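Local structure of acyl-CoA dehydrogenase (Thermus thermophilus, 2Z1Q) at residues F106-G111 with M223-S228; A204-R209 with N244-I249; I353-G358 with G399-N404. The protein probably catalyses the FAD-dependent oxidation of saturated acyl-CoA thioesters to their 2,3-dehydroacyl-CoA products. All coordinates share one frame; numbering follows the deposited sequence.

How the contacts relate
The three contacts each join different parts of one acyl-CoA dehydrogenase subunit. Contact 1 docks helix 106-117 on a loop of the middle domain, contact 2 adds a short edge strand to that domain's sheet, and contact 3 seats helix 401-407 against helix 348-372 of the C-terminal helical domain. The same FAD runs between contacts 1 and 3, whose centres are about 19 Å apart: Ile225 of contact 1 meets its flavin end, while Glu402 and Ile403 of contact 3 meet its adenosine end. Both also touch the second subunit. Contact 2 is more remote, its centre about 25 Å from contact 1 and about 29 Å from contact 3, with the Ala204 side chain about 11 Å from FAD.

Contact 1: residues F106-G111 with M223-S228; sequences FSVTYG and MGIKAS
Val108 offers its two methyl groups to two residues of the 223-228 loop, one apolar and one polar. CG2 meets the tip of Ile225, 3.9 Å from CD1, the two side chains crossing at about a right angle and touching methyl to methyl. CG1, set anti to the backbone N (chi1 178°), comes against the hydroxyl of Ser228, 3.5 Å from OG. A compact, branched valine can serve both neighbours from one turn of helix. Ser228 OG turns its polarity to a water, 2.8 Å away, which also bonds Thr109 OG1 at 2.7 Å; this water links the two hydroxyls, which are too far apart to bond directly. Here the N-terminal helical domain of the acyl-CoA dehydrogenase fold leans on its middle beta domain. The loop makes a type I turn from Ile225 to Ser228, closed by Ser228 N on Ile225 O at 3.0 Å. On this turn, the small Ala227 lets the start of the helix come close, its CB 4.1 Å from Phe106 N. Phe106 leaves the helix away from the loop, its ring packing among Val47, Leu65 and Met66 of helices 30-54 and 62-71. Ile225 CD1, besides touching Val108, lies beside the flavin methyl C7M.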
loop_
_atom_site.group_PDB
_atom_site.type_symbol
_atom_site.label_atom_id
_atom_site.label_comp_id
_atom_site.label_asym_id
_atom_site.label_seq_id
_atom_site.Cartn_x
_atom_site.Cartn_y
_atom_site.Cartn_z
ATOM N N PHE B 106 5.943 17.177 -11.641
ATOM C CA PHE B 106 7.040 18.008 -12.095
ATOM C C PHE B 106 8.357 17.491 -11.508
ATOM O O PHE B 106 9.427 17.689 -12.094
ATOM C CB PHE B 106 6.812 19.469 -11.708
ATOM C CG PHE B 106 7.947 20.361 -12.087
ATOM C CD1 PHE B 106 8.210 20.653 -13.424
ATOM C CD2 PHE B 106 8.809 20.838 -11.116
ATOM C CE1 PHE B 106 9.329 21.408 -13.782
ATOM C CE2 PHE B 106 9.928 21.588 -11.458
ATOM C CZ PHE B 106 10.193 21.874 -12.791
ATOM N N SER B 107 8.277 16.807 -10.368
ATOM C CA SER B 107 9.463 16.253 -9.733
ATOM C C SER B 107 10.144 15.270 -10.695
ATOM O O SER B 107 11.377 15.229 -10.779
ATOM C CB SER B 107 9.080 15.545 -8.435
ATOM O OG SER B 107 8.166 14.491 -8.690
ATOM N N VAL B 108 9.353 14.475 -11.417
ATOM C CA VAL B 108 9.932 13.520 -12.367
ATOM C C VAL B 108 10.518 14.302 -13.554
ATOM O O VAL B 108 11.585 13.971 -14.054
ATOM C CB VAL B 108 8.874 12.489 -12.849
ATOM C CG1 VAL B 108 9.471 11.531 -13.881
ATOM C CG2 VAL B 108 8.375 11.692 -11.650
ATOM N N THR B 109 9.822 15.348 -13.989
ATOM C CA THR B 109 10.319 16.172 -15.101
ATOM C C THR B 109 11.710 16.687 -14.727
ATOM O O THR B 109 12.674 16.466 -15.453
ATOM C CB THR B 109 9.385 17.376 -15.355
ATOM O OG1 THR B 109 8.054 16.908 -15.568
ATOM C CG2 THR B 109 9.856 18.163 -16.571
ATOM N N TYR B 110 11.799 17.346 -13.571
ATOM C CA TYR B 110 13.069 17.875 -13.060
ATOM C C TYR B 110 14.092 16.752 -12.869
ATOM O O TYR B 110 15.227 16.841 -13.351
ATOM C CB TYR B 110 12.843 18.568 -11.704
ATOM C CG TYR B 110 14.113 19.031 -11.017
ATOM C CD1 TYR B 110 14.723 20.223 -11.380
ATOM C CD2 TYR B 110 14.720 18.255 -10.020
ATOM C CE1 TYR B 110 15.902 20.651 -10.783
ATOM C CE2 TYR B 110 15.916 18.678 -9.406
ATOM C CZ TYR B 110 16.493 19.885 -9.805
ATOM O OH TYR B 110 17.663 20.371 -9.272
ATOM N N GLY B 111 13.681 15.698 -12.166
ATOM C CA GLY B 111 14.566 14.578 -11.897
ATOM C C GLY B 111 15.145 13.903 -13.126
ATOM O O GLY B 111 16.352 13.661 -13.199
ATOM N N MET B 223 -1.323 5.555 -13.382
ATOM C CA MET B 223 -2.131 5.792 -12.186
ATOM C C MET B 223 -1.774 7.087 -11.468
ATOM O O MET B 223 -2.622 7.657 -10.789
ATOM C CB MET B 223 -2.122 4.601 -11.188
ATOM C CG MET B 223 -1.011 4.543 -10.172
ATOM S SD MET B 223 -1.338 3.546 -8.704
ATOM C CE MET B 223 -1.488 1.915 -9.428
ATOM N N GLY B 224 -0.541 7.563 -11.650
ATOM C CA GLY B 224 -0.106 8.778 -10.975
ATOM C C GLY B 224 0.931 9.603 -11.713
ATOM O O GLY B 224 1.258 9.318 -12.863
ATOM N N ILE B 225 1.488 10.600 -11.023
ATOM C CA ILE B 225 2.439 11.542 -11.616
ATOM C C ILE B 225 1.970 11.940 -13.020
ATOM O O ILE B 225 2.741 11.920 -13.986
ATOM C CB ILE B 225 3.908 11.000 -11.679
ATOM C CG1 ILE B 225 4.008 9.708 -12.476
ATOM C CG2 ILE B 225 4.433 10.740 -10.289
ATOM C CD1 ILE B 225 5.444 9.261 -12.622
ATOM N N LYS B 226 0.689 12.296 -13.116
ATOM C CA LYS B 226 0.094 12.699 -14.387
ATOM C C LYS B 226 0.707 13.987 -14.945
ATOM O O LYS B 226 0.671 14.221 -16.154
ATOM C CB LYS B 226 -1.415 12.863 -14.227
ATOM C CG LYS B 226 -2.175 11.553 -14.007
ATOM C CD LYS B 226 -3.638 11.830 -13.708
ATOM C CE LYS B 226 -4.426 10.533 -13.693
ATOM N NZ LYS B 226 -3.687 9.577 -12.869
ATOM N N ALA B 227 1.271 14.816 -14.066
ATOM C CA ALA B 227 1.906 16.063 -14.501
ATOM C C ALA B 227 3.200 15.765 -15.245
ATOM O O ALA B 227 3.834 16.664 -15.786
ATOM C CB ALA B 227 2.215 16.955 -13.300
ATOM N N SER B 228 3.606 14.506 -15.272
ATOM C CA SER B 228 4.845 14.174 -15.967
ATOM C C SER B 228 4.556 13.643 -17.365
ATOM O O SER B 228 3.540 12.975 -17.591
ATOM C CB SER B 228 5.649 13.132 -15.167
ATOM O OG SER B 228 6.866 12.801 -15.818
HETATM O O HOH W 1 7.842 14.886 -17.338
#

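Contact 2: residues A204-R209 with N244-I249; sequences AFLVER and NVLGEI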
loop_
_atom_site.group_PDB
_atom_site.type_symbol
_atom_site.label_atom_id
_atom_site.label_comp_id
_atom_site.label_asym_id
_atom_site.label_seq_id
_atom_site.Cartn_x
_atom_site.Cartn_y
_atom_site.Cartn_z
ATOM N N ALA B 204 25.709 4.341 -26.252
ATOM C CA ALA B 204 24.802 5.463 -26.035
ATOM C C ALA B 204 24.982 6.471 -27.165
ATOM O O ALA B 204 26.097 6.678 -27.636
ATOM C CB ALA B 204 25.089 6.122 -24.700
ATOM N N PHE B 205 23.885 7.097 -27.587
ATOM C CA PHE B 205 23.902 8.089 -28.666
ATOM C C PHE B 205 23.124 9.358 -28.327
ATOM O O PHE B 205 22.095 9.309 -27.658
ATOM C CB PHE B 205 23.303 7.507 -29.958
ATOM C CG PHE B 205 24.012 6.290 -30.477
ATOM C CD1 PHE B 205 23.808 5.040 -29.895
ATOM C CD2 PHE B 205 24.877 6.390 -31.560
ATOM C CE1 PHE B 205 24.452 3.912 -30.386
ATOM C CE2 PHE B 205 25.529 5.260 -32.059
ATOM C CZ PHE B 205 25.315 4.022 -31.470
ATOM N N LEU B 206 23.612 10.498 -28.808
ATOM C CA LEU B 206 22.940 11.780 -28.586
ATOM C C LEU B 206 22.055 12.012 -29.811
ATOM O O LEU B 206 22.556 12.054 -30.931
ATOM C CB LEU B 206 23.966 12.906 -28.457
ATOM C CG LEU B 206 24.992 12.760 -27.327
ATOM C CD1 LEU B 206 26.177 13.693 -27.576
ATOM C CD2 LEU B 206 24.330 13.054 -25.984
ATOM N N VAL B 207 20.745 12.140 -29.598
ATOM C CA VAL B 207 19.800 12.344 -30.693
ATOM C C VAL B 207 18.965 13.582 -30.438
ATOM O O VAL B 207 18.330 13.713 -29.390
ATOM C CB VAL B 207 18.843 11.124 -30.848
ATOM C CG1 VAL B 207 17.968 11.280 -32.102
ATOM C CG2 VAL B 207 19.652 9.854 -30.915
ATOM N N GLU B 208 18.969 14.493 -31.397
ATOM C CA GLU B 208 18.200 15.715 -31.252
ATOM C C GLU B 208 16.761 15.437 -31.652
ATOM O O GLU B 208 16.503 14.655 -32.570
ATOM C CB GLU B 208 18.818 16.812 -32.110
ATOM C CG GLU B 208 20.319 16.911 -31.863
ATOM C CD GLU B 208 20.953 18.129 -32.502
ATOM O OE1 GLU B 208 20.999 18.194 -33.747
ATOM O OE2 GLU B 208 21.411 19.023 -31.761
ATOM N N ARG B 209 15.831 16.073 -30.948
ATOM C CA ARG B 209 14.421 15.875 -31.220
ATOM C C ARG B 209 14.058 16.029 -32.694
ATOM O O ARG B 209 13.340 15.198 -33.240
ATOM C CB ARG B 209 13.578 16.843 -30.394
ATOM C CG ARG B 209 12.100 16.510 -30.435
ATOM C CD ARG B 209 11.259 17.625 -29.866
ATOM N NE ARG B 209 9.860 17.225 -29.767
ATOM C CZ ARG B 209 9.383 16.387 -28.850
ATOM N NH1 ARG B 209 10.191 15.857 -27.942
ATOM N NH2 ARG B 209 8.093 16.067 -28.859
ATOM N N ASN B 244 28.276 11.840 -32.520
ATOM C CA ASN B 244 27.218 11.886 -31.528
ATOM C C ASN B 244 27.242 10.664 -30.631
ATOM O O ASN B 244 26.353 10.475 -29.802
ATOM C CB ASN B 244 25.848 11.998 -32.188
ATOM C CG ASN B 244 25.494 13.422 -32.546
ATOM O OD1 ASN B 244 26.104 14.373 -32.057
ATOM N ND2 ASN B 244 24.488 13.579 -33.392
ATOM N N VAL B 245 28.258 9.827 -30.804
ATOM C CA VAL B 245 28.393 8.644 -29.981
ATOM C C VAL B 245 28.840 9.098 -28.598
ATOM O O VAL B 245 29.890 9.735 -28.458
ATOM C CB VAL B 245 29.444 7.686 -30.549
ATOM C CG1 VAL B 245 29.744 6.586 -29.540
ATOM C CG2 VAL B 245 28.947 7.091 -31.849
ATOM N N LEU B 246 28.035 8.775 -27.587
ATOM C CA LEU B 246 28.321 9.141 -26.206
ATOM C C LEU B 246 29.147 8.049 -25.542
ATOM O O LEU B 246 28.678 6.917 -25.379
ATOM C CB LEU B 246 27.014 9.335 -25.430
ATOM C CG LEU B 246 27.011 10.477 -24.407
ATOM C CD1 LEU B 246 25.664 10.538 -23.707
ATOM C CD2 LEU B 246 28.128 10.280 -23.403
ATOM N N GLY B 247 30.372 8.388 -25.152
ATOM C CA GLY B 247 31.238 7.414 -24.519
ATOM C C GLY B 247 31.941 6.543 -25.539
ATOM O O GLY B 247 32.251 6.999 -26.642
ATOM N N GLU B 248 32.188 5.288 -25.176
ATOM C CA GLU B 248 32.863 4.347 -26.062
ATOM C C GLU B 248 31.909 3.252 -26.543
ATOM O O GLU B 248 31.068 2.771 -25.782
ATOM C CB GLU B 248 34.054 3.700 -25.344
ATOM C CG GLU B 248 35.042 4.692 -24.741
ATOM C CD GLU B 248 36.338 4.030 -24.293
ATOM O OE1 GLU B 248 36.294 3.158 -23.397
ATOM O OE2 GLU B 248 37.405 4.381 -24.842
ATOM N N ILE B 249 32.053 2.852 -27.802
ATOM C CA ILE B 249 31.205 1.817 -28.385
ATOM C C ILE B 249 31.346 0.491 -27.638
ATOM O O ILE B 249 32.454 -0.030 -27.487
ATOM C CB ILE B 249 31.561 1.595 -29.863
ATOM C CG1 ILE B 249 31.535 2.932 -30.608
ATOM C CG2 ILE B 249 30.571 0.639 -30.502
ATOM C CD1 ILE B 249 32.037 2.844 -32.028
HETATM O O HOH W 2 28.667 4.256 -25.162
#
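Antiparallel pairing brings the backbone of 244-246 alongside 204-206, with Phe205 and Val245 as a non-hydrogen-bonded pair whose CA atoms are 4.7 Å apart. Leu206 N reaches Asn244 O at 2.9 Å, in the plane of that carbonyl; Leu246 N reaches Ala204 O from 40° above its plane, a less well-aligned bond. Beside Leu246 a water accepts from Ala204 N and donates to Leu246 O and Glu248 O as the chain turns off. Gly247 suits that turn, since its positive phi (83°) would jam a side chain against the preceding carbonyl. Asn244 lays its CB over the backbone of the other strand, 3.5 Å from Leu206 O. Phe205 and Val245 lie side by side and point the same way, CG2 of the valine 3.9 Å from ring atom CE2. Ala204, Leu206 and Leu246 gather on the other face: the small Ala204 CB is 3.8 Å from Leu246 CB, and the longer leucines cross at about a right angle, Leu206 CD2 being 3.6 Å from Leu246 CD1. Both leucines also meet helix 119-124, at Leu121 for Leu206 and at Pro120 and Phe124 for Leu246, while strand 201-208 pairs along its second edge with strand 190-197 of the middle-domain sheet.

Contact 3: residues I353-G358 with G399-N404; sequences IIKVLG and GTNEIN. With FAD (flavin-adenine dinucleotide), chain D.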
loop_
_atom_site.group_PDB
_atom_site.type_symbol
_atom_site.label_atom_id
_atom_site.label_comp_id
_atom_site.label_asym_id
_atom_site.label_seq_id
_atom_site.Cartn_x
_atom_site.Cartn_y
_atom_site.Cartn_z
ATOM N N ILE B 353 20.448 1.365 -0.438
ATOM C CA ILE B 353 19.743 1.254 0.845
ATOM C C ILE B 353 18.744 2.389 1.083
ATOM O O ILE B 353 17.606 2.141 1.478
ATOM C CB ILE B 353 20.723 1.217 2.054
ATOM C CG1 ILE B 353 21.496 -0.101 2.081
ATOM C CG2 ILE B 353 19.939 1.375 3.355
ATOM C CD1 ILE B 353 22.597 -0.139 3.144
ATOM N N ILE B 354 19.165 3.631 0.866
ATOM C CA ILE B 354 18.261 4.753 1.067
ATOM C C ILE B 354 17.198 4.818 -0.029
ATOM O O ILE B 354 16.136 5.403 0.173
ATOM C CB ILE B 354 19.026 6.107 1.139
ATOM C CG1 ILE B 354 19.857 6.301 -0.121
ATOM C CG2 ILE B 354 19.919 6.153 2.386
ATOM C CD1 ILE B 354 20.702 7.546 -0.088
ATOM N N LYS B 355 17.469 4.209 -1.182
ATOM C CA LYS B 355 16.499 4.189 -2.280
ATOM C C LYS B 355 15.320 3.286 -1.877
ATOM O O LYS B 355 14.156 3.650 -2.035
ATOM C CB LYS B 355 17.181 3.698 -3.573
ATOM C CG LYS B 355 16.270 2.956 -4.555
ATOM C CD LYS B 355 15.220 3.849 -5.144
ATOM C CE LYS B 355 13.864 3.137 -5.298
ATOM N NZ LYS B 355 13.851 1.979 -6.231
ATOM N N VAL B 356 15.634 2.123 -1.321
ATOM C CA VAL B 356 14.629 1.168 -0.866
ATOM C C VAL B 356 13.936 1.688 0.386
ATOM O O VAL B 356 12.715 1.616 0.498
ATOM C CB VAL B 356 15.265 -0.188 -0.525
ATOM C CG1 VAL B 356 14.185 -1.176 -0.082
ATOM C CG2 VAL B 356 16.021 -0.713 -1.723
ATOM N N LEU B 357 14.724 2.219 1.318
ATOM C CA LEU B 357 14.201 2.740 2.577
ATOM C C LEU B 357 13.252 3.913 2.338
ATOM O O LEU B 357 12.149 3.964 2.888
ATOM C CB LEU B 357 15.348 3.232 3.448
ATOM C CG LEU B 357 15.294 3.129 4.971
ATOM C CD1 LEU B 357 16.096 4.310 5.492
ATOM C CD2 LEU B 357 13.887 3.150 5.537
ATOM N N GLY B 358 13.695 4.861 1.519
ATOM C CA GLY B 358 12.875 6.027 1.257
ATOM C C GLY B 358 11.534 5.695 0.649
ATOM O O GLY B 358 10.488 6.042 1.190
ATOM N N GLY B 399 15.552 1.170 -10.565
ATOM C CA GLY B 399 15.693 -0.239 -10.256
ATOM C C GLY B 399 14.604 -0.553 -9.246
ATOM O O GLY B 399 14.380 0.226 -8.309
ATOM N N THR B 400 13.909 -1.674 -9.444
ATOM C CA THR B 400 12.846 -2.075 -8.538
ATOM C C THR B 400 13.516 -2.382 -7.200
ATOM O O THR B 400 14.732 -2.601 -7.149
ATOM C CB THR B 400 12.142 -3.359 -9.022
ATOM O OG1 THR B 400 13.048 -4.463 -8.922
ATOM C CG2 THR B 400 11.693 -3.221 -10.458
ATOM N N ASN B 401 12.726 -2.421 -6.129
ATOM C CA ASN B 401 13.291 -2.717 -4.824
ATOM C C ASN B 401 13.824 -4.145 -4.744
ATOM O O ASN B 401 14.686 -4.438 -3.916
ATOM C CB ASN B 401 12.261 -2.431 -3.735
ATOM C CG ASN B 401 12.104 -0.944 -3.486
ATOM O OD1 ASN B 401 12.820 -0.136 -4.082
ATOM N ND2 ASN B 401 11.188 -0.574 -2.611
ATOM N N GLU B 402 13.313 -5.027 -5.608
ATOM C CA GLU B 402 13.795 -6.409 -5.663
ATOM C C GLU B 402 15.244 -6.351 -6.168
ATOM O O GLU B 402 16.153 -6.890 -5.538
ATOM C CB GLU B 402 12.951 -7.257 -6.629
ATOM C CG GLU B 402 11.529 -7.581 -6.149
ATOM C CD GLU B 402 10.629 -6.370 -6.076
ATOM O OE1 GLU B 402 10.394 -5.730 -7.122
ATOM O OE2 GLU B 402 10.156 -6.049 -4.969
ATOM N N ILE B 403 15.449 -5.673 -7.299
ATOM C CA ILE B 403 16.788 -5.525 -7.886
ATOM C C ILE B 403 17.768 -4.878 -6.899
ATOM O O ILE B 403 18.909 -5.322 -6.767
ATOM C CB ILE B 403 16.744 -4.693 -9.212
ATOM C CG1 ILE B 403 16.860 -5.626 -10.415
ATOM C CG2 ILE B 403 17.890 -3.692 -9.277
ATOM C CD1 ILE B 403 15.754 -6.606 -10.518
ATOM N N ASN B 404 17.322 -3.844 -6.200
ATOM C CA ASN B 404 18.183 -3.179 -5.227
ATOM C C ASN B 404 18.491 -4.084 -4.040
ATOM O O ASN B 404 19.614 -4.083 -3.533
ATOM C CB ASN B 404 17.537 -1.878 -4.759
ATOM C CG ASN B 404 17.768 -0.748 -5.734
ATOM O OD1 ASN B 404 18.890 -0.252 -5.860
ATOM N ND2 ASN B 404 16.713 -0.339 -6.443
HETATM P PA FAD D . 9.097 -5.982 -15.216
HETATM O O1A FAD D . 8.206 -4.870 -14.997
HETATM O O2A FAD D . 9.767 -6.325 -16.625
HETATM O O5B FAD D . 9.839 -6.534 -13.953
HETATM C C5B FAD D . 8.947 -7.342 -13.186
HETATM C C4B FAD D . 9.914 -7.866 -12.148
HETATM O O4B FAD D . 11.147 -7.321 -11.898
HETATM C C3B FAD D . 9.380 -8.562 -10.815
HETATM O O3B FAD D . 8.958 -9.906 -11.079
HETATM C C2B FAD D . 10.764 -8.403 -10.063
HETATM O O2B FAD D . 11.036 -9.362 -9.037
HETATM C C1B FAD D . 11.486 -8.552 -11.372
HETATM N N9A FAD D . 12.868 -8.910 -11.493
HETATM C C8A FAD D . 13.632 -8.448 -12.527
HETATM N N7A FAD D . 14.817 -8.931 -12.456
HETATM C C5A FAD D . 14.911 -9.718 -11.363
HETATM C C6A FAD D . 15.949 -10.506 -10.782
HETATM N N6A FAD D . 17.193 -10.537 -11.379
HETATM N N1A FAD D . 15.667 -11.196 -9.644
HETATM C C2A FAD D . 14.460 -11.180 -9.086
HETATM N N3A FAD D . 13.486 -10.467 -9.615
HETATM C C4A FAD D . 13.633 -9.732 -10.729
HETATM N N1 FAD D . 12.974 4.437 -18.582
HETATM C C2 FAD D . 13.967 5.180 -19.118
HETATM O O2 FAD D . 14.869 4.603 -19.705
HETATM N N3 FAD D . 13.995 6.534 -19.050
HETATM C C4 FAD D . 13.004 7.259 -18.425
HETATM O O4 FAD D . 13.032 8.464 -18.372
HETATM C C4X FAD D . 11.873 6.506 -17.829
HETATM N N5 FAD D . 10.835 7.112 -17.229
HETATM C C5X FAD D . 9.791 6.399 -16.732
HETATM C C6 FAD D . 8.652 7.057 -16.146
HETATM C C7 FAD D . 7.566 6.296 -15.682
HETATM C C7M FAD D . 6.360 7.000 -15.091
HETATM C C8 FAD D . 7.592 4.867 -15.770
HETATM C C8M FAD D . 6.440 4.012 -15.291
HETATM C C9 FAD D . 8.682 4.228 -16.318
HETATM C C9A FAD D . 9.798 4.969 -16.816
HETATM N N10 FAD D . 10.884 4.291 -17.412
HETATM C C10 FAD D . 11.933 5.012 -17.948
HETATM C "C1'" FAD D . 10.791 2.855 -17.460
HETATM C "C2'" FAD D . 11.598 2.112 -16.385
HETATM O "O2'" FAD D . 12.993 2.313 -16.561
HETATM C "C3'" FAD D . 11.169 0.700 -16.626
HETATM O "O3'" FAD D . 9.735 0.639 -16.379
HETATM C "C4'" FAD D . 11.799 -0.330 -15.729
HETATM O "O4'" FAD D . 13.219 -0.418 -15.868
HETATM C "C5'" FAD D . 11.078 -1.553 -16.167
HETATM O "O5'" FAD D . 11.388 -2.662 -15.486
HETATM P P FAD D . 10.215 -3.609 -16.033
HETATM O O1P FAD D . 8.932 -2.887 -15.822
HETATM O O2P FAD D . 10.405 -3.909 -17.622
HETATM O O3P FAD D . 10.337 -4.931 -15.082
#
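The carboxamide of Asn401 has the Val356 methyl CG1 over one face, 4.0 Å from its CG, and the Lys355 ammonium group off its oxygen end. NZ donates to OD1 at 3.2 Å, nearly along the C=O axis (162°). Asn404 turns a second flat amide to the same helix: Lys355 CG lies over one of its faces, while from the opposite side of the plane Thr400 O accepts from ND2 at 3.1 Å. This is the C-terminal helical domain of the acyl-CoA dehydrogenase fold, where the start of helix 401-407 packs against long helix 348-372 on one side and meets the FAD on another.

Lys355 suits its buried place because carbonyls are collected there. Its chain, bent at chi2, chi3 and chi4, carries NZ to Asn401 OD1, and NZ also bonds Phe397 O; Gly399 O lies 2.8 Å from it. The grouping of oxygens probably favours the charged form. Asn404 is fixed at both ends of its amide, OD1 accepting from Ser352 OG and ND2 donating also to Glu398 O, while its CB rests 3.6 Å from Val356 CG2. The branched valine thus gives one methyl to each asparagine, CG1 to Asn401 and CG2 to Asn404. Thr400 O takes both N and ND2 of Asn404.

The far side of helix 401-407 faces the cofactor and the dimer partner. Glu402 lays CG 3.4 Å from the ribose oxygen O2B of FAD, while OE2 forms a salt bridge with Lys305 and OE1 a hydrogen bond with Gln371, both of the second subunit. Ile403 CD1 sits over one face of the adenine, a tight 3.2 Å from N7A. Thr400 is the N-cap of this helix, its OG1 accepting from Ile403 N with an N-H...O angle of 174°.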